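Local coordinates for CRISPR-associated protein, Cse1 family (Acidimicrobium ferrooxidans, PDB 4H3T) that probably serves as the large Cse1 (CasA) subunit of a type I-E Cascade complex, helping it recognise invading DNA during CRISPR interference, at residues A[48-53]-A[379-384]; A[198-203]-A[315-320]; A[453-458]-A[496-501]. The protein carries 1 engineered substitution. All blocks are in the same frame, centred on the assembly; numbering follows the deposited sequence.

How the contacts relate
Contacts 1 and 2 lie near the centre of the molecule, with centres about 14 Å apart, and both reach the antiparallel sheet 202-206, 359-370, 375-387, each through one of its two outer strands. They touch where A380 packs on A320. Contact 2 falls within the long span between the two halves of contact 1, so distant parts of the sequence converge on this sheet. Contact 3 follows along the chain, its centre about 29 Å from contact 1 and 32 Å from contact 2, between helices 445-473 and 481-504. R468 of helix 445-473 bonds to D382 in contact 1, coupling the helical C-terminal region to the sheet.

Contact 1: A[48-53]-A[379-384]; sequences DFPTLE and LAYDRL
R383 and E53 meet tip to tip in a two-pronged salt bridge: NH1 of R383 lies 2.9 Å from OE2 of E53, and NH2 of R383 lies 3.1 Å from OE1. Both bonds are nearly straight and run in the guanidinium plane, but they arrive from above the carboxylate, because the two flat groups are turned 29° apart. R383 gets there by bending at chi3 (92°), whereas E53 is extended, its CG anti to the backbone N. Beside the bridge, P50 lies over one face of the Y381 ring as a CH-pi contact, CB 4.0 Å from the ring centroid. Farther along, CD2 of L379 rests 4.1 Å from CG of P50, and CD1 of L379 meets CG2 of T51 at 4.1 Å.

The proline sits in a type I turn, F49 to L52, that leads into helix 52-68; this turn is laid against strand 375-387, an outer strand of a three-stranded antiparallel sheet. Y381 OH accepts a weak bond (3.3 Å) from NH2 of R383 and may help orient the guanidinium in this conformer. An alanine in place of E53 would remove both carboxylate oxygens and probably leave the R383 guanidinium less firmly held and the start of helix 52-68 more loosely tied to the strand. T51 turns OG1 to E166 of helix 157-170, while its methyl faces L379. Behind R383, D382 accepts the backbone N of R383 through the anti lone pair of OD1 and also pairs with R468 of helix 445-473.

Contact 2: A[198-203]-A[315-320]; sequences AWIGFV and YVPLRA
The chain leaves helix 196-199 at I200, the first residue with non-helical torsions, and passes close to the end of strand 312-317 and the residues after it, with CA of G201 4.5 Å from CA of R319. W199 swings its indole out with CG anti to the backbone N (chi1 -178°), and P317 crosses it at about a right angle. CG of P317 sits over the face of the six-membered ring, 3.8 Å from its centroid, and CD of P317 touches CZ2 of W199 at 3.6 Å. The same CG also covers one face of the R319 guanidinium, so the proline packs on both flat groups. Through CB the proline also meets the backbone of I200 and G201. R319 runs extended from CG to NE and grips one acceptor side-on: NH2 lies 2.9 Å from W199 O and NE lies 3.1 Å from the same oxygen. The NH2 bond lies in the carbonyl plane, the NE bond above it, and neither is straight. The guanidinium and indole planes are 75° apart; their long separation allows at most a weak cation-pi attraction. R291 also makes a cation-pi contact with W199.

At G201 the backbones themselves touch: its CA is 3.4 Å from L318 O in a CA-H...O contact, and a beta-carbon there would collide with that oxygen. A water donates to both G201 O and L318 O, joining two acceptors. The link between helix 196-199 and strand 202-206 thus packs against the end of strand 312-317, joining their two sheets. Double donation by R319 satisfies the carbonyl at the helix's C-terminal end, where the guanidinium charge is probably favourable, though modestly, as the helix is short.

Contact 3: A[453-458]-A[496-501]; sequences SALAEE and RDLASR
L498 lays its CD2 methyl over one face of the R501 guanidinium, its own helical neighbour one turn on, 3.6 Å above the plane and shifted toward the rim. The same methyl lies 3.8 Å from OE2 of E458 and 4.3 Å from CD1 of L455, so it packs against the ion pair formed between the two helices. E458 is extended, its CG anti to the backbone N (chi1 -171°), and R501 bends at chi3 to meet it tip to tip. NH1 of R501 lies 2.7 Å from OE2 of E458, and NH2 lies 2.9 Å from OE1, so that within the pair each nitrogen takes one oxygen. The bonds keep close to the guanidinium plane but come down on the carboxylate from above, with the two planes 43° apart. L455 slides past R501 in the opposite direction, its CD1 3.9 Å from NH2.

Segments 453-458 and 496-501 of helices 445-473 and 481-504 cross obliquely, their N-to-C directions 139° apart, in the C-terminal helical bundle characteristic of Cse1 proteins. Their axes come no nearer than 11.4 Å, a gap spanned by these long side chains; L416 packs on both leucines, and a D497-R462 salt bridge adds a second ionic link. The two nearly straight bonds to R501 probably keep E458 ionised; the leucines shield one side, but the exposed setting is likely to temper the pair's strength.

Contact 1: A[48-53]-A[379-384]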
ATOM      1  N   ASP A  48     -11.532  -1.955   8.357  1.00 49.43           N
ATOM      2  CA  ASP A  48     -11.428  -1.127   9.538  1.00 54.17           C
ATOM      3  C   ASP A  48      -9.965  -0.578   9.789  1.00 56.76           C
ATOM      4  O   ASP A  48      -9.762   0.322  10.594  1.00 57.43           O
ATOM      5  CB  ASP A  48     -11.886  -2.054  10.761  1.00 59.43           C
ATOM      6  CG  ASP A  48     -11.628  -3.627  10.692  1.00 74.26           C
ATOM      7  OD1 ASP A  48     -10.914  -4.155  11.619  1.00 77.75           O
ATOM      8  OD2 ASP A  48     -12.130  -4.358   9.628  1.00 55.09           O
ATOM      9  N   PHE A  49      -8.966  -1.160   9.139  1.00 47.68           N
ATOM     10  CA  PHE A  49      -7.571  -0.793   9.374  1.00 44.87           C
ATOM     11  C   PHE A  49      -6.812  -1.019   8.089  1.00 45.38           C
ATOM     12  O   PHE A  49      -7.072  -2.004   7.426  1.00 42.51           O
ATOM     13  CB  PHE A  49      -7.041  -1.617  10.576  1.00 46.72           C
ATOM     14  CG  PHE A  49      -5.694  -1.106  11.033  1.00 50.37           C
ATOM     15  CD1 PHE A  49      -5.603   0.019  11.847  1.00 55.88           C
ATOM     16  CD2 PHE A  49      -4.521  -1.621  10.491  1.00 48.41           C
ATOM     17  CE1 PHE A  49      -4.364   0.527  12.221  1.00 57.74           C
ATOM     18  CE2 PHE A  49      -3.293  -1.074  10.807  1.00 52.41           C
ATOM     19  CZ  PHE A  49      -3.210  -0.019  11.694  1.00 54.99           C
ATOM     20  N   PRO A  50      -5.917  -0.096   7.701  1.00 45.61           N
ATOM     21  CA  PRO A  50      -5.342  -0.137   6.348  1.00 46.12           C
ATOM     22  C   PRO A  50      -4.545  -1.353   5.945  1.00 47.76           C
ATOM     23  O   PRO A  50      -4.630  -1.738   4.815  1.00 49.05           O
ATOM     24  CB  PRO A  50      -4.440   1.087   6.300  1.00 49.84           C
ATOM     25  CG  PRO A  50      -4.898   1.959   7.399  1.00 53.91           C
ATOM     26  CD  PRO A  50      -5.540   1.142   8.418  1.00 48.28           C
ATOM     27  N   THR A  51      -3.876  -2.001   6.859  1.00 40.59           N
ATOM     28  CA  THR A  51      -3.050  -3.150   6.519  1.00 39.27           C
ATOM     29  C   THR A  51      -3.907  -4.360   6.180  1.00 41.03           C
ATOM     30  O   THR A  51      -3.464  -5.290   5.531  1.00 40.36           O
ATOM     31  CB  THR A  51      -2.100  -3.492   7.644  1.00 42.49           C
ATOM     32  OG1 THR A  51      -2.829  -3.677   8.815  1.00 39.64           O
ATOM     33  CG2 THR A  51      -1.089  -2.449   7.872  1.00 40.11           C
ATOM     34  N   LEU A  52      -5.132  -4.362   6.624  1.00 40.22           N
ATOM     35  CA  LEU A  52      -5.980  -5.498   6.323  1.00 37.93           C
ATOM     36  C   LEU A  52      -6.288  -5.647   4.798  1.00 42.10           C
ATOM     37  O   LEU A  52      -6.527  -6.755   4.323  1.00 43.64           O
ATOM     38  CB  LEU A  52      -7.297  -5.382   7.089  1.00 37.92           C
ATOM     39  CG  LEU A  52      -7.225  -5.525   8.645  1.00 42.49           C
ATOM     40  CD1 LEU A  52      -8.627  -5.247   9.279  1.00 44.92           C
ATOM     41  CD2 LEU A  52      -6.877  -6.926   9.014  1.00 42.52           C
ATOM     42  N   GLU A  53      -6.443  -4.552   4.085  1.00 39.71           N
ATOM     43  CA  GLU A  53      -6.900  -4.648   2.702  1.00 40.03           C
ATOM     44  C   GLU A  53      -5.875  -5.326   1.790  1.00 40.67           C
ATOM     45  O   GLU A  53      -6.262  -6.286   1.154  1.00 40.32           O
ATOM     46  CB  GLU A  53      -7.364  -3.291   2.182  1.00 41.29           C
ATOM     47  CG  GLU A  53      -8.025  -3.450   0.827  1.00 40.82           C
ATOM     48  CD  GLU A  53      -8.770  -2.221   0.364  1.00 52.59           C
ATOM     49  OE1 GLU A  53      -8.959  -1.316   1.199  1.00 50.43           O
ATOM     50  OE2 GLU A  53      -9.191  -2.166  -0.816  1.00 53.49           O
ATOM     51  N   LEU A 379       2.787   4.792   8.641  1.00 52.07           N
ATOM     52  CA  LEU A 379       2.096   3.965   7.677  1.00 54.33           C
ATOM     53  C   LEU A 379       1.571   4.876   6.579  1.00 62.11           C
ATOM     54  O   LEU A 379       0.933   5.874   6.911  1.00 64.72           O
ATOM     55  CB  LEU A 379       0.953   3.235   8.394  1.00 55.78           C
ATOM     56  CG  LEU A 379       0.180   2.157   7.631  1.00 63.11           C
ATOM     57  CD1 LEU A 379       1.070   0.957   7.336  1.00 64.42           C
ATOM     58  CD2 LEU A 379      -0.995   1.706   8.472  1.00 67.42           C
ATOM     59  N   ALA A 380       1.980   4.651   5.327  1.00 54.56           N
ATOM     60  CA  ALA A 380       1.438   5.373   4.164  1.00 54.90           C
ATOM     61  C   ALA A 380       0.288   4.504   3.617  1.00 52.63           C
ATOM     62  O   ALA A 380       0.416   3.265   3.484  1.00 47.34           O
ATOM     63  CB  ALA A 380       2.522   5.584   3.100  1.00 57.53           C
ATOM     64  N   TYR A 381      -0.834   5.122   3.349  1.00 50.27           N
ATOM     65  CA  TYR A 381      -2.037   4.415   2.892  1.00 51.35           C
ATOM     66  C   TYR A 381      -2.827   5.405   2.023  1.00 51.30           C
ATOM     67  O   TYR A 381      -3.007   6.527   2.448  1.00 48.69           O
ATOM     68  CB  TYR A 381      -2.814   3.933   4.105  1.00 57.63           C
ATOM     69  CG  TYR A 381      -4.279   3.759   3.810  1.00 70.31           C
ATOM     70  CD1 TYR A 381      -4.712   2.845   2.855  1.00 75.08           C
ATOM     71  CD2 TYR A 381      -5.239   4.533   4.458  1.00 75.21           C
ATOM     72  CE1 TYR A 381      -6.052   2.762   2.485  1.00 81.09           C
ATOM     73  CE2 TYR A 381      -6.597   4.421   4.132  1.00 78.79           C
ATOM     74  CZ  TYR A 381      -6.995   3.544   3.125  1.00 94.96           C
ATOM     75  OH  TYR A 381      -8.309   3.399   2.732  1.00104.75           O
ATOM     76  N   ASP A 382      -3.149   5.064   0.771  1.00 42.19           N
ATOM     77  CA  ASP A 382      -3.838   6.027  -0.107  1.00 40.42           C
ATOM     78  C   ASP A 382      -4.383   5.359  -1.301  1.00 41.99           C
ATOM     79  O   ASP A 382      -4.046   4.208  -1.570  1.00 41.05           O
ATOM     80  CB  ASP A 382      -2.837   7.142  -0.538  1.00 45.79           C
ATOM     81  CG  ASP A 382      -3.409   8.564  -0.745  1.00 64.44           C
ATOM     82  OD1 ASP A 382      -4.646   8.693  -1.038  1.00 57.22           O
ATOM     83  OD2 ASP A 382      -2.627   9.560  -0.576  1.00 76.57           O
ATOM     84  N   ARG A 383      -5.244   6.094  -1.986  0.53 42.22           N
ATOM     85  CA  ARG A 383      -5.920   5.734  -3.189  0.53 43.05           C
ATOM     86  C   ARG A 383      -5.776   6.871  -4.187  0.53 44.28           C
ATOM     87  O   ARG A 383      -5.915   8.043  -3.808  0.53 42.44           O
ATOM     88  CB  ARG A 383      -7.396   5.449  -2.863  0.53 45.94           C
ATOM     89  CG  ARG A 383      -7.544   4.619  -1.592  0.53 53.53           C
ATOM     90  CD  ARG A 383      -8.941   4.077  -1.379  0.53 53.16           C
ATOM     91  NE  ARG A 383      -9.078   2.759  -1.964  0.53 64.45           N
ATOM     92  CZ  ARG A 383      -9.037   1.597  -1.320  0.53 67.72           C
ATOM     93  NH1 ARG A 383      -9.182   0.465  -1.989  0.53 64.95           N
ATOM     94  NH2 ARG A 383      -8.871   1.558   0.005  0.53 57.28           N
ATOM     95  N   LEU A 384      -5.396   6.538  -5.432  1.00 40.94           N
ATOM     96  CA  LEU A 384      -5.253   7.527  -6.462  1.00 39.78           C
ATOM     97  C   LEU A 384      -6.000   7.076  -7.710  1.00 40.57           C
ATOM     98  O   LEU A 384      -5.625   6.083  -8.313  1.00 41.45           O
ATOM     99  CB  LEU A 384      -3.764   7.755  -6.751  1.00 40.45           C
ATOM    100  CG  LEU A 384      -3.454   8.902  -7.736  1.00 44.15           C
ATOM    101  CD1 LEU A 384      -3.931  10.299  -7.207  1.00 41.60           C
ATOM    102  CD2 LEU A 384      -1.996   8.924  -8.094  1.00 44.97           C
TER

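Contact 2: A[198-203]-A[315-320]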
ATOM      1  N   ALA A 198       4.942  -5.675   5.180  1.00 39.61           N
ATOM      2  CA  ALA A 198       5.477  -4.524   5.921  1.00 40.44           C
ATOM      3  C   ALA A 198       6.788  -3.993   5.214  1.00 45.12           C
ATOM      4  O   ALA A 198       7.114  -2.820   5.328  1.00 45.61           O
ATOM      5  CB  ALA A 198       5.753  -4.877   7.388  1.00 40.30           C
ATOM      6  N   TRP A 199       7.535  -4.879   4.553  1.00 41.51           N
ATOM      7  CA  TRP A 199       8.753  -4.549   3.844  1.00 41.92           C
ATOM      8  C   TRP A 199       8.507  -3.941   2.470  1.00 43.69           C
ATOM      9  O   TRP A 199       9.202  -3.019   2.080  1.00 42.72           O
ATOM     10  CB  TRP A 199       9.599  -5.811   3.686  1.00 43.17           C
ATOM     11  CG  TRP A 199      10.908  -5.550   3.006  1.00 44.37           C
ATOM     12  CD1 TRP A 199      11.915  -4.732   3.441  1.00 47.01           C
ATOM     13  CD2 TRP A 199      11.370  -6.152   1.787  1.00 44.54           C
ATOM     14  NE1 TRP A 199      12.950  -4.769   2.553  1.00 47.61           N
ATOM     15  CE2 TRP A 199      12.627  -5.592   1.501  1.00 48.83           C
ATOM     16  CE3 TRP A 199      10.815  -7.069   0.882  1.00 45.87           C
ATOM     17  CZ2 TRP A 199      13.339  -5.902   0.335  1.00 49.80           C
ATOM     18  CZ3 TRP A 199      11.510  -7.359  -0.294  1.00 48.29           C
ATOM     19  CH2 TRP A 199      12.777  -6.808  -0.536  1.00 49.73           C
ATOM     20  N   ILE A 200       7.603  -4.495   1.684  1.00 40.87           N
ATOM     21  CA  ILE A 200       7.423  -3.981   0.311  1.00 41.30           C
ATOM     22  C   ILE A 200       6.535  -2.708   0.293  1.00 45.18           C
ATOM     23  O   ILE A 200       5.716  -2.468   1.189  1.00 42.91           O
ATOM     24  CB  ILE A 200       6.866  -5.014  -0.714  1.00 41.95           C
ATOM     25  CG1 ILE A 200       5.462  -5.545  -0.348  1.00 43.29           C
ATOM     26  CG2 ILE A 200       7.835  -6.169  -0.908  1.00 44.72           C
ATOM     27  CD1 ILE A 200       4.650  -6.011  -1.478  1.00 40.74           C
ATOM     28  N   GLY A 201       6.691  -1.960  -0.772  1.00 42.47           N
ATOM     29  CA  GLY A 201       5.797  -0.872  -1.143  1.00 43.38           C
ATOM     30  C   GLY A 201       4.690  -1.508  -1.976  1.00 45.90           C
ATOM     31  O   GLY A 201       4.927  -1.932  -3.098  1.00 46.50           O
ATOM     32  N   PHE A 202       3.463  -1.626  -1.428  1.00 44.80           N
ATOM     33  CA  PHE A 202       2.346  -2.315  -2.125  1.00 41.97           C
ATOM     34  C   PHE A 202       1.551  -1.362  -2.996  1.00 43.06           C
ATOM     35  O   PHE A 202       1.281  -0.239  -2.587  1.00 41.60           O
ATOM     36  CB  PHE A 202       1.464  -2.945  -1.100  1.00 41.90           C
ATOM     37  CG  PHE A 202       0.167  -3.549  -1.611  1.00 41.55           C
ATOM     38  CD1 PHE A 202       0.108  -4.875  -2.029  1.00 40.63           C
ATOM     39  CD2 PHE A 202      -0.972  -2.768  -1.749  1.00 41.84           C
ATOM     40  CE1 PHE A 202      -1.084  -5.401  -2.545  1.00 40.19           C
ATOM     41  CE2 PHE A 202      -2.149  -3.303  -2.203  1.00 40.73           C
ATOM     42  CZ  PHE A 202      -2.200  -4.606  -2.619  1.00 39.69           C
ATOM     43  N   VAL A 203       1.242  -1.784  -4.213  1.00 39.24           N
ATOM     44  CA  VAL A 203       0.410  -1.044  -5.137  1.00 37.93           C
ATOM     45  C   VAL A 203      -0.482  -2.049  -5.856  1.00 41.61           C
ATOM     46  O   VAL A 203       0.007  -3.056  -6.328  1.00 41.45           O
ATOM     47  CB  VAL A 203       1.171  -0.112  -6.120  1.00 42.99           C
ATOM     48  CG1 VAL A 203       2.176  -0.880  -7.000  1.00 46.36           C
ATOM     49  CG2 VAL A 203       0.172   0.648  -7.009  1.00 42.96           C
ATOM     50  N   TYR A 315      18.426  -4.736  -5.427  1.00 45.83           N
ATOM     51  CA  TYR A 315      17.227  -3.969  -5.632  1.00 48.06           C
ATOM     52  C   TYR A 315      16.553  -3.716  -4.336  1.00 52.92           C
ATOM     53  O   TYR A 315      16.523  -4.601  -3.492  1.00 54.72           O
ATOM     54  CB  TYR A 315      16.261  -4.723  -6.541  1.00 48.12           C
ATOM     55  CG  TYR A 315      16.776  -4.943  -7.937  1.00 50.10           C
ATOM     56  CD1 TYR A 315      16.569  -3.996  -8.933  1.00 50.65           C
ATOM     57  CD2 TYR A 315      17.453  -6.109  -8.276  1.00 51.22           C
ATOM     58  CE1 TYR A 315      17.074  -4.177 -10.221  1.00 50.94           C
ATOM     59  CE2 TYR A 315      17.958  -6.300  -9.558  1.00 52.50           C
ATOM     60  CZ  TYR A 315      17.763  -5.330 -10.527  1.00 57.88           C
ATOM     61  OH  TYR A 315      18.199  -5.500 -11.804  1.00 61.96           O
ATOM     62  N   VAL A 316      15.907  -2.573  -4.218  1.00 48.59           N
ATOM     63  CA  VAL A 316      15.101  -2.281  -3.054  1.00 46.73           C
ATOM     64  C   VAL A 316      13.696  -1.936  -3.550  1.00 47.32           C
ATOM     65  O   VAL A 316      13.550  -1.366  -4.643  1.00 44.90           O
ATOM     66  CB  VAL A 316      15.699  -1.203  -2.125  1.00 52.79           C
ATOM     67  CG1 VAL A 316      17.047  -1.669  -1.570  1.00 55.28           C
ATOM     68  CG2 VAL A 316      15.865   0.130  -2.830  1.00 52.88           C
ATOM     69  N   PRO A 317      12.647  -2.182  -2.733  1.00 42.61           N
ATOM     70  CA  PRO A 317      11.291  -1.817  -3.183  1.00 41.81           C
ATOM     71  C   PRO A 317      11.092  -0.309  -3.329  1.00 45.75           C
ATOM     72  O   PRO A 317      11.568   0.447  -2.503  1.00 43.12           O
ATOM     73  CB  PRO A 317      10.382  -2.355  -2.042  1.00 44.73           C
ATOM     74  CG  PRO A 317      11.203  -3.342  -1.279  1.00 48.18           C
ATOM     75  CD  PRO A 317      12.623  -2.872  -1.417  1.00 44.67           C
ATOM     76  N   LEU A 318      10.356   0.119  -4.327  1.00 44.37           N
ATOM     77  CA  LEU A 318       9.909   1.510  -4.423  1.00 42.09           C
ATOM     78  C   LEU A 318       8.811   1.712  -3.354  1.00 49.82           C
ATOM     79  O   LEU A 318       7.891   0.861  -3.223  1.00 43.68           O
ATOM     80  CB  LEU A 318       9.325   1.793  -5.785  1.00 41.20           C
ATOM     81  CG  LEU A 318      10.304   1.990  -6.928  1.00 45.39           C
ATOM     82  CD1 LEU A 318       9.586   2.047  -8.250  1.00 45.88           C
ATOM     83  CD2 LEU A 318      11.189   3.245  -6.667  1.00 50.98           C
ATOM     84  N   ARG A 319       8.858   2.820  -2.645  1.00 49.44           N
ATOM     85  CA  ARG A 319       7.948   3.033  -1.504  1.00 50.96           C
ATOM     86  C   ARG A 319       7.297   4.371  -1.520  1.00 58.08           C
ATOM     87  O   ARG A 319       7.949   5.378  -1.773  1.00 57.39           O
ATOM     88  CB  ARG A 319       8.676   2.867  -0.173  1.00 53.12           C
ATOM     89  CG  ARG A 319       9.099   1.437   0.091  1.00 59.98           C
ATOM     90  CD  ARG A 319       9.511   1.294   1.536  1.00 63.61           C
ATOM     91  NE  ARG A 319      10.050  -0.027   1.857  1.00 55.18           N
ATOM     92  CZ  ARG A 319      11.322  -0.398   1.769  1.00 73.90           C
ATOM     93  NH1 ARG A 319      12.235   0.426   1.250  1.00 74.29           N
ATOM     94  NH2 ARG A 319      11.684  -1.618   2.128  1.00 64.29           N
ATOM     95  N   ALA A 320       5.958   4.345  -1.373  1.00 59.50           N
ATOM     96  CA  ALA A 320       5.141   5.526  -1.190  1.00 60.07           C
ATOM     97  C   ALA A 320       5.662   6.172   0.073  1.00 66.77           C
ATOM     98  O   ALA A 320       5.880   5.481   1.091  1.00 63.16           O
ATOM     99  CB  ALA A 320       3.689   5.134  -1.047  1.00 59.72           C
TER
HETATM  100  O   HOH W   1       6.473  -0.558  -4.945  1.00 43.00           O
HETATM  101  O   HOH W   2       4.057   1.737  -1.807  1.00 56.95           O

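Contact 3: A[453-458]-A[496-501]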
ATOM      1  N   SER A 453       8.487  25.255   5.156  0.51 34.24           N
ATOM      2  CA  SER A 453       7.902  23.932   5.039  0.51 34.02           C
ATOM      3  C   SER A 453       6.437  23.952   5.345  0.51 37.08           C
ATOM      4  O   SER A 453       5.689  23.305   4.628  0.51 36.31           O
ATOM      5  CB  SER A 453       8.598  22.938   5.963  0.51 37.83           C
ATOM      6  OG  SER A 453       7.958  21.682   5.846  0.51 41.26           O
ATOM      7  N   ALA A 454       6.010  24.661   6.428  1.00 35.07           N
ATOM      8  CA  ALA A 454       4.586  24.754   6.791  1.00 35.38           C
ATOM      9  C   ALA A 454       3.779  25.396   5.646  1.00 37.37           C
ATOM     10  O   ALA A 454       2.740  24.883   5.301  1.00 38.98           O
ATOM     11  CB  ALA A 454       4.381  25.526   8.106  1.00 36.17           C
ATOM     12  N   LEU A 455       4.272  26.449   5.024  1.00 34.62           N
ATOM     13  CA  LEU A 455       3.516  27.086   3.937  1.00 35.77           C
ATOM     14  C   LEU A 455       3.484  26.189   2.682  1.00 38.46           C
ATOM     15  O   LEU A 455       2.463  26.146   2.001  1.00 38.77           O
ATOM     16  CB  LEU A 455       4.022  28.504   3.627  1.00 37.51           C
ATOM     17  CG  LEU A 455       3.090  29.401   2.729  1.00 40.70           C
ATOM     18  CD1 LEU A 455       1.672  29.577   3.341  1.00 42.58           C
ATOM     19  CD2 LEU A 455       3.688  30.718   2.572  1.00 40.72           C
ATOM     20  N   ALA A 456       4.566  25.455   2.392  1.00 36.58           N
ATOM     21  CA  ALA A 456       4.567  24.427   1.322  1.00 34.61           C
ATOM     22  C   ALA A 456       3.514  23.355   1.621  1.00 36.90           C
ATOM     23  O   ALA A 456       2.728  22.975   0.750  1.00 35.78           O
ATOM     24  CB  ALA A 456       5.953  23.773   1.241  1.00 34.70           C
ATOM     25  N   GLU A 457       3.485  22.833   2.860  1.00 34.18           N
ATOM     26  CA  GLU A 457       2.457  21.825   3.179  1.00 37.12           C
ATOM     27  C   GLU A 457       1.051  22.391   3.024  1.00 39.44           C
ATOM     28  O   GLU A 457       0.142  21.696   2.578  1.00 37.80           O
ATOM     29  CB  GLU A 457       2.643  21.211   4.578  1.00 37.95           C
ATOM     30  CG  GLU A 457       3.874  20.333   4.693  1.00 36.09           C
ATOM     31  CD  GLU A 457       3.921  19.179   3.706  1.00 41.02           C
ATOM     32  OE1 GLU A 457       2.854  18.639   3.311  1.00 41.74           O
ATOM     33  OE2 GLU A 457       5.043  18.847   3.285  1.00 45.90           O
ATOM     34  N   GLU A 458       0.845  23.632   3.367  1.00 37.98           N
ATOM     35  CA  GLU A 458      -0.481  24.229   3.191  1.00 37.42           C
ATOM     36  C   GLU A 458      -0.894  24.292   1.681  1.00 40.79           C
ATOM     37  O   GLU A 458      -2.016  23.951   1.350  1.00 40.55           O
ATOM     38  CB  GLU A 458      -0.532  25.640   3.809  1.00 38.80           C
ATOM     39  CG  GLU A 458      -1.956  26.160   3.819  1.00 46.03           C
ATOM     40  CD  GLU A 458      -2.174  27.297   4.803  1.00 62.28           C
ATOM     41  OE1 GLU A 458      -1.190  27.826   5.387  1.00 58.54           O
ATOM     42  OE2 GLU A 458      -3.343  27.720   4.915  1.00 61.87           O
ATOM     43  N   ARG A 496      -0.948  32.653  -5.207  1.00 48.69           N
ATOM     44  CA  ARG A 496      -1.112  34.102  -4.941  1.00 50.03           C
ATOM     45  C   ARG A 496      -2.099  34.372  -3.806  1.00 51.98           C
ATOM     46  O   ARG A 496      -1.920  35.326  -3.074  1.00 52.19           O
ATOM     47  CB  ARG A 496      -1.555  34.820  -6.220  1.00 51.60           C
ATOM     48  CG  ARG A 496      -0.387  34.897  -7.212  1.00 61.48           C
ATOM     49  CD  ARG A 496      -0.823  35.398  -8.612  1.00 60.15           C
ATOM     50  NE  ARG A 496       0.135  36.382  -9.136  1.00 88.95           N
ATOM     51  CZ  ARG A 496       0.026  37.717  -9.057  1.00121.27           C
ATOM     52  NH1 ARG A 496      -1.027  38.279  -8.463  1.00109.10           N
ATOM     53  NH2 ARG A 496       0.966  38.501  -9.582  1.00115.47           N
ATOM     54  N   ASP A 497      -3.132  33.561  -3.648  1.00 48.24           N
ATOM     55  CA  ASP A 497      -4.046  33.709  -2.513  1.00 50.49           C
ATOM     56  C   ASP A 497      -3.309  33.485  -1.179  1.00 51.43           C
ATOM     57  O   ASP A 497      -3.485  34.244  -0.211  1.00 49.08           O
ATOM     58  CB  ASP A 497      -5.197  32.706  -2.633  1.00 54.08           C
ATOM     59  CG  ASP A 497      -6.260  32.890  -1.587  1.00 72.64           C
ATOM     60  OD1 ASP A 497      -6.874  33.972  -1.557  1.00 80.35           O
ATOM     61  OD2 ASP A 497      -6.460  31.964  -0.777  1.00 74.69           O
ATOM     62  N   LEU A 498      -2.490  32.413  -1.116  1.00 45.90           N
ATOM     63  CA  LEU A 498      -1.716  32.171   0.091  1.00 44.53           C
ATOM     64  C   LEU A 498      -0.703  33.265   0.318  1.00 47.68           C
ATOM     65  O   LEU A 498      -0.533  33.709   1.449  1.00 46.03           O
ATOM     66  CB  LEU A 498      -0.986  30.789   0.009  1.00 44.10           C
ATOM     67  CG  LEU A 498      -1.869  29.594   0.274  1.00 49.22           C
ATOM     68  CD1 LEU A 498      -1.118  28.302  -0.067  1.00 48.10           C
ATOM     69  CD2 LEU A 498      -2.316  29.560   1.747  1.00 52.02           C
ATOM     70  N   ALA A 499      -0.042  33.725  -0.749  1.00 44.92           N
ATOM     71  CA  ALA A 499       0.957  34.795  -0.603  1.00 45.27           C
ATOM     72  C   ALA A 499       0.306  36.098  -0.092  1.00 50.01           C
ATOM     73  O   ALA A 499       0.801  36.711   0.845  1.00 48.40           O
ATOM     74  CB  ALA A 499       1.653  35.057  -1.949  1.00 45.35           C
ATOM     75  N   SER A 500      -0.878  36.460  -0.634  1.00 50.02           N
ATOM     76  CA  SER A 500      -1.603  37.659  -0.179  1.00 48.93           C
ATOM     77  C   SER A 500      -1.992  37.568   1.299  1.00 52.47           C
ATOM     78  O   SER A 500      -1.808  38.543   2.036  1.00 51.91           O
ATOM     79  CB  SER A 500      -2.844  37.918  -1.025  1.00 52.69           C
ATOM     80  OG  SER A 500      -2.361  38.379  -2.273  1.00 67.06           O
ATOM     81  N   ARG A 501      -2.487  36.409   1.749  1.00 48.37           N
ATOM     82  CA  ARG A 501      -2.821  36.270   3.171  1.00 51.00           C
ATOM     83  C   ARG A 501      -1.577  36.467   4.079  1.00 54.89           C
ATOM     84  O   ARG A 501      -1.622  37.204   5.063  1.00 55.58           O
ATOM     85  CB  ARG A 501      -3.430  34.898   3.428  1.00 48.84           C
ATOM     86  CG  ARG A 501      -3.878  34.713   4.855  1.00 55.26           C
ATOM     87  CD  ARG A 501      -4.099  33.240   5.102  1.00 61.85           C
ATOM     88  NE  ARG A 501      -2.808  32.553   5.222  1.00 63.14           N
ATOM     89  CZ  ARG A 501      -2.643  31.237   5.297  1.00 63.40           C
ATOM     90  NH1 ARG A 501      -3.691  30.424   5.256  1.00 58.06           N
ATOM     91  NH2 ARG A 501      -1.429  30.725   5.419  1.00 59.68           N
TER